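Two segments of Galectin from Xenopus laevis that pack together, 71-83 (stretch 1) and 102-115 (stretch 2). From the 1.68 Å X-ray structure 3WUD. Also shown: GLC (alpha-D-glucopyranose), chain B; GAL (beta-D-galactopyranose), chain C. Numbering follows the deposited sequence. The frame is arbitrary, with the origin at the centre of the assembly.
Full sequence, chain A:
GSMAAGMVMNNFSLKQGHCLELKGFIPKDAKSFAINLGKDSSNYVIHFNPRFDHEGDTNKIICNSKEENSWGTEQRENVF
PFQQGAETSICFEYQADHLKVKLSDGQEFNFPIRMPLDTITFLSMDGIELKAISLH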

# COMPACT_ATOMS: atom_id res chain seq x y z
N TRP A 71 5.76 -15.66 -18.57
CA TRP A 71 5.35 -14.49 -19.35
C TRP A 71 4.38 -14.85 -20.51
O TRP A 71 4.57 -15.82 -21.26
N GLY A 72 3.36 -14.02 -20.73
CA GLY A 72 2.55 -14.07 -21.92
C GLY A 72 3.11 -13.32 -23.12
O GLY A 72 4.31 -13.15 -23.25
N THR A 73 2.22 -12.92 -23.99
CA THR A 73 2.57 -12.10 -25.17
C THR A 73 2.71 -10.60 -24.81
O THR A 73 1.75 -10.01 -24.30
N GLU A 74 3.87 -9.97 -25.13
CA GLU A 74 4.01 -8.55 -24.81
C GLU A 74 3.11 -7.67 -25.65
O GLU A 74 2.88 -7.96 -26.82
N GLN A 75 2.66 -6.58 -25.02
CA GLN A 75 1.96 -5.48 -25.69
C GLN A 75 2.87 -4.22 -25.56
O GLN A 75 3.33 -3.86 -24.48
N ARG A 76 3.20 -3.62 -26.70
CA ARG A 76 4.07 -2.46 -26.73
C ARG A 76 3.26 -1.16 -27.02
O ARG A 76 2.51 -1.07 -28.02
N GLU A 77 3.39 -0.16 -26.14
CA GLU A 77 2.77 1.14 -26.36
C GLU A 77 3.83 2.24 -26.58
O GLU A 77 4.73 2.30 -25.81
N ASN A 78 3.70 3.06 -27.64
CA ASN A 78 4.51 4.24 -27.88
C ASN A 78 4.13 5.43 -26.94
O ASN A 78 4.90 6.31 -26.73
N VAL A 79 2.97 5.42 -26.29
CA VAL A 79 2.70 6.54 -25.38
C VAL A 79 3.71 6.50 -24.24
O VAL A 79 4.05 5.42 -23.75
N PHE A 80 4.18 7.67 -23.82
CA PHE A 80 5.23 7.72 -22.79
C PHE A 80 5.33 9.08 -22.13
O PHE A 80 6.27 9.84 -22.39
N PRO A 81 4.41 9.38 -21.25
CA PRO A 81 4.44 10.67 -20.53
C PRO A 81 5.32 10.68 -19.29
O PRO A 81 4.96 11.30 -18.28
N PHE A 82 6.40 9.92 -19.28
CA PHE A 82 7.20 9.81 -18.08
C PHE A 82 8.53 10.56 -18.23
O PHE A 82 8.98 10.74 -19.33
N GLN A 83 9.05 11.10 -17.12
CA GLN A 83 10.39 11.66 -17.03
C GLN A 83 11.12 11.08 -15.84
O GLN A 83 10.55 10.85 -14.77
N LYS A 102 -4.74 4.26 -17.18
CA LYS A 102 -4.98 5.74 -17.39
C LYS A 102 -3.78 6.51 -16.89
O LYS A 102 -3.38 6.42 -15.72
N LEU A 103 -3.17 7.29 -17.79
CA LEU A 103 -1.98 8.01 -17.56
C LEU A 103 -2.31 9.47 -17.20
O LEU A 103 -3.45 9.97 -17.47
N SER A 104 -1.30 10.12 -16.62
CA SER A 104 -1.39 11.46 -16.04
C SER A 104 -1.72 12.53 -17.05
O SER A 104 -2.28 13.54 -16.69
N ASP A 105 -1.37 12.32 -18.31
CA ASP A 105 -1.66 13.25 -19.39
C ASP A 105 -2.98 12.95 -20.13
O ASP A 105 -3.21 13.43 -21.21
N GLY A 106 -3.84 12.11 -19.54
CA GLY A 106 -5.05 11.73 -20.15
C GLY A 106 -5.04 10.56 -21.12
O GLY A 106 -6.12 10.06 -21.49
N GLN A 107 -3.87 10.13 -21.59
CA GLN A 107 -3.79 9.01 -22.51
C GLN A 107 -4.12 7.75 -21.77
O GLN A 107 -3.79 7.64 -20.62
N GLU A 108 -4.77 6.82 -22.46
CA GLU A 108 -5.28 5.59 -21.85
C GLU A 108 -5.07 4.43 -22.83
O GLU A 108 -5.17 4.64 -24.07
N PHE A 109 -4.93 3.20 -22.33
CA PHE A 109 -4.96 2.05 -23.22
C PHE A 109 -5.45 0.87 -22.44
O PHE A 109 -5.51 0.92 -21.21
N ASN A 110 -5.92 -0.16 -23.13
CA ASN A 110 -6.46 -1.33 -22.47
C ASN A 110 -5.50 -2.46 -22.66
O ASN A 110 -4.87 -2.58 -23.70
N PHE A 111 -5.53 -3.35 -21.71
CA PHE A 111 -4.74 -4.57 -21.69
C PHE A 111 -5.64 -5.75 -21.37
O PHE A 111 -6.32 -5.75 -20.38
N PRO A 112 -5.61 -6.79 -22.19
CA PRO A 112 -6.54 -7.86 -21.97
C PRO A 112 -6.27 -8.69 -20.72
O PRO A 112 -5.13 -8.89 -20.30
N ILE A 113 -7.34 -9.21 -20.11
CA ILE A 113 -7.20 -10.09 -18.95
C ILE A 113 -7.35 -11.52 -19.49
O ILE A 113 -8.39 -11.84 -20.08
N ARG A 114 -6.32 -12.33 -19.22
CA ARG A 114 -5.98 -13.56 -19.93
C ARG A 114 -6.09 -14.76 -19.02
O ARG A 114 -5.67 -15.90 -19.37
N MET A 115 -6.57 -14.50 -17.83
CA MET A 115 -6.48 -15.50 -16.77
C MET A 115 -7.72 -15.36 -15.90
O MET A 115 -8.37 -14.31 -15.95

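The stretches run antiparallel: strands 75-77 and 108-112 make 174° between their N-to-C directions, and at a closest axial approach of 9.6 Å side chains must fill the gap. Trp71 (m) points sideways and takes no part in it; its ring instead lays one face against galactose, CZ2 to GAL C4 3.7 Å. Thr73 contributes its carbonyl: extended Arg114 (m, t, t) grips Thr73 O at the guanidinium edge, with NH1 at 2.9 Å and NH2 at 3.0 Å. Glu74 (m, t) points away, and its OE2 accepts hydrogen bonds from GAL O6 (2.7 Å) and GLC O3 (2.5 Å), while Glu74 OE1 pairs with Arg76 NH1 in a very short 2.4 Å salt bridge. Gln75 (t, t) points toward stretch 2; its NE2 donates to Asn110 O at 3.1 Å and a nearly linear 173°, and to Glu77 OE2 at 2.7 Å. Glu77 (m, m) folds over Phe109 (p), CG lying 3.7 Å from the ring centroid and 3° off the normal, a CH-pi contact. Beyond it the packing turns apolar. Val79 (p) sets CG1 3.8 Å from Leu103 CD1, which also meets Pro81 CD at 3.9 Å. One water links Pro81 O (3.0 Å) to Ser104 OG (2.5 Å). Phe82 (m) starts sideways, yet its CZ reaches Leu103 CD2 at 3.9 Å.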

# COMPACT_ATOMS: atom_id res chain seq x y z
CB TRP A 71 6.54 -13.69 -19.90
CG TRP A 71 7.41 -13.08 -18.87
CD1 TRP A 71 8.75 -13.40 -18.58
CD2 TRP A 71 7.03 -12.11 -17.91
NE1 TRP A 71 9.17 -12.65 -17.54
CE2 TRP A 71 8.17 -11.80 -17.15
CE3 TRP A 71 5.90 -11.33 -17.74
CZ2 TRP A 71 8.14 -10.85 -16.11
CZ3 TRP A 71 5.88 -10.39 -16.74
CH2 TRP A 71 6.95 -10.15 -15.95
CB THR A 73 1.49 -12.28 -26.24
OG1 THR A 73 1.45 -13.68 -26.59
CG2 THR A 73 1.81 -11.47 -27.53
CB GLU A 74 5.44 -8.08 -25.07
CG GLU A 74 6.45 -8.54 -24.08
CD GLU A 74 7.90 -8.08 -24.37
OE1 GLU A 74 8.18 -7.41 -25.38
OE2 GLU A 74 8.73 -8.34 -23.55
CB GLN A 75 0.56 -5.28 -25.09
CG GLN A 75 -0.29 -4.30 -25.85
CD GLN A 75 -1.67 -4.16 -25.25
OE1 GLN A 75 -2.45 -5.13 -25.21
NE2 GLN A 75 -1.98 -2.97 -24.77
CB ARG A 76 5.24 -2.65 -27.70
CG ARG A 76 6.58 -2.96 -27.06
CD ARG A 76 7.74 -3.24 -28.06
NE ARG A 76 8.92 -3.83 -27.35
CZ ARG A 76 9.01 -5.10 -26.93
NH1 ARG A 76 8.03 -5.96 -27.23
NH2 ARG A 76 10.12 -5.54 -26.28
CB GLU A 77 1.91 1.48 -25.14
CG GLU A 77 0.88 0.43 -24.79
CD GLU A 77 -0.29 0.38 -25.74
OE1 GLU A 77 -0.65 1.41 -26.37
OE2 GLU A 77 -0.90 -0.71 -25.85
CB ASN A 78 4.50 4.77 -29.35
CG ASN A 78 5.09 3.78 -30.33
OD1 ASN A 78 5.67 2.77 -29.93
ND2 ASN A 78 4.96 4.05 -31.63
CB VAL A 79 1.29 6.47 -24.82
CG1 VAL A 79 1.11 5.31 -23.90
CG2 VAL A 79 0.97 7.74 -24.04
CB PHE A 80 6.57 7.36 -23.42
CG PHE A 80 7.60 6.85 -22.45
CD1 PHE A 80 7.61 5.52 -22.07
CD2 PHE A 80 8.62 7.66 -21.93
CE1 PHE A 80 8.57 5.03 -21.18
CE2 PHE A 80 9.54 7.19 -20.99
CZ PHE A 80 9.52 5.84 -20.62
CB PRO A 81 3.02 10.77 -20.05
CG PRO A 81 2.66 9.37 -19.77
CD PRO A 81 3.25 8.57 -20.88
CB PHE A 82 7.44 8.31 -17.70
CG PHE A 82 6.19 7.49 -17.69
CD1 PHE A 82 5.36 7.51 -16.59
CD2 PHE A 82 5.88 6.62 -18.76
CE1 PHE A 82 4.21 6.78 -16.60
CE2 PHE A 82 4.76 5.85 -18.74
CZ PHE A 82 3.93 5.93 -17.66
CB GLN A 83 10.34 13.20 -16.83
CG GLN A 83 9.11 13.84 -17.45
CD GLN A 83 9.12 15.36 -17.49
OE1 GLN A 83 9.54 16.04 -16.54
NE2 GLN A 83 8.62 15.92 -18.60
CB LYS A 102 -6.27 6.18 -16.62
CG LYS A 102 -7.47 5.31 -16.78
CD LYS A 102 -8.64 5.88 -15.97
CE LYS A 102 -9.73 4.86 -15.77
NZ LYS A 102 -10.50 5.18 -14.55
CB LEU A 103 -1.09 7.92 -18.76
CG LEU A 103 -0.74 6.46 -19.16
CD1 LEU A 103 0.03 6.44 -20.46
CD2 LEU A 103 0.01 5.76 -18.02
CB SER A 104 -0.04 11.84 -15.36
OG SER A 104 1.08 11.78 -16.29
CB ASP A 105 -0.45 13.31 -20.38
CG ASP A 105 -0.30 12.02 -21.20
OD1 ASP A 105 0.40 11.99 -22.26
OD2 ASP A 105 -0.93 11.02 -20.83
CB GLN A 107 -2.39 8.94 -23.12
CG GLN A 107 -2.14 10.18 -23.96
CD GLN A 107 -1.33 9.85 -25.20
OE1 GLN A 107 -1.86 9.29 -26.19
NE2 GLN A 107 -0.05 10.20 -25.16
CB GLU A 108 -6.78 5.69 -21.68
CG GLU A 108 -7.31 6.63 -20.63
CD GLU A 108 -8.82 6.73 -20.72
OE1 GLU A 108 -9.38 6.03 -21.59
OE2 GLU A 108 -9.44 7.47 -19.92
CB PHE A 109 -3.56 1.82 -23.84
CG PHE A 109 -2.49 1.40 -22.84
CD1 PHE A 109 -2.28 0.05 -22.51
CD2 PHE A 109 -1.66 2.36 -22.26
CE1 PHE A 109 -1.27 -0.30 -21.59
CE2 PHE A 109 -0.62 1.99 -21.39
CZ PHE A 109 -0.46 0.66 -21.02
CB ASN A 110 -7.80 -1.77 -23.07
CG ASN A 110 -8.86 -0.70 -22.95
OD1 ASN A 110 -8.96 -0.04 -21.94
ND2 ASN A 110 -9.60 -0.52 -24.01
CB PHE A 111 -3.57 -4.46 -20.67
CG PHE A 111 -2.59 -5.62 -20.75
CD1 PHE A 111 -1.63 -5.68 -21.75
CD2 PHE A 111 -2.63 -6.63 -19.79
CE1 PHE A 111 -0.75 -6.74 -21.82
CE2 PHE A 111 -1.77 -7.74 -19.88
CZ PHE A 111 -0.82 -7.77 -20.90
CB PRO A 112 -6.39 -8.69 -23.24
CG PRO A 112 -5.01 -8.48 -23.68
CD PRO A 112 -4.71 -7.07 -23.31
CB ILE A 113 -8.26 -9.87 -17.85
CG1 ILE A 113 -8.11 -8.53 -17.11
CG2 ILE A 113 -8.12 -10.99 -16.83
CD1 ILE A 113 -9.28 -8.25 -16.17
CB ARG A 114 -4.48 -13.45 -20.31
CG ARG A 114 -4.22 -12.36 -21.35
CD ARG A 114 -2.72 -12.14 -21.57
NE ARG A 114 -2.50 -11.45 -22.80
CZ ARG A 114 -1.32 -10.91 -23.17
NH1 ARG A 114 -0.26 -10.99 -22.39
NH2 ARG A 114 -1.22 -10.34 -24.34
CB MET A 115 -5.21 -15.40 -15.95
CG MET A 115 -5.01 -14.14 -15.08
SD MET A 115 -3.44 -14.20 -14.16
CE MET A 115 -2.36 -13.88 -15.55
C1 GLC B . 12.57 -10.14 -25.29
C2 GLC B . 12.06 -8.74 -25.05
C3 GLC B . 12.09 -8.24 -23.63
C4 GLC B . 12.10 -9.35 -22.57
C5 GLC B . 13.10 -10.47 -22.87
C6 GLC B . 12.85 -11.69 -22.06
O1 GLC B . 13.23 -10.30 -26.52
O2 GLC B . 12.47 -7.73 -25.95
O3 GLC B . 10.98 -7.33 -23.52
O4 GLC B . 12.47 -8.72 -21.40
O5 GLC B . 13.04 -10.90 -24.20
O6 GLC B . 13.88 -12.60 -22.42
C1 GAL C . 11.57 -9.07 -20.31
C2 GAL C . 12.07 -8.47 -19.01
C3 GAL C . 11.14 -8.71 -17.82
C4 GAL C . 9.71 -8.33 -18.25
C5 GAL C . 9.37 -9.01 -19.57
C6 GAL C . 7.99 -8.71 -20.12
O2 GAL C . 13.32 -9.06 -18.67
O3 GAL C . 11.63 -8.02 -16.69
O4 GAL C . 9.62 -6.90 -18.41
O5 GAL C . 10.26 -8.66 -20.64
O6 GAL C . 7.69 -9.37 -21.34
O HOH W 1 3.26 10.65 -15.86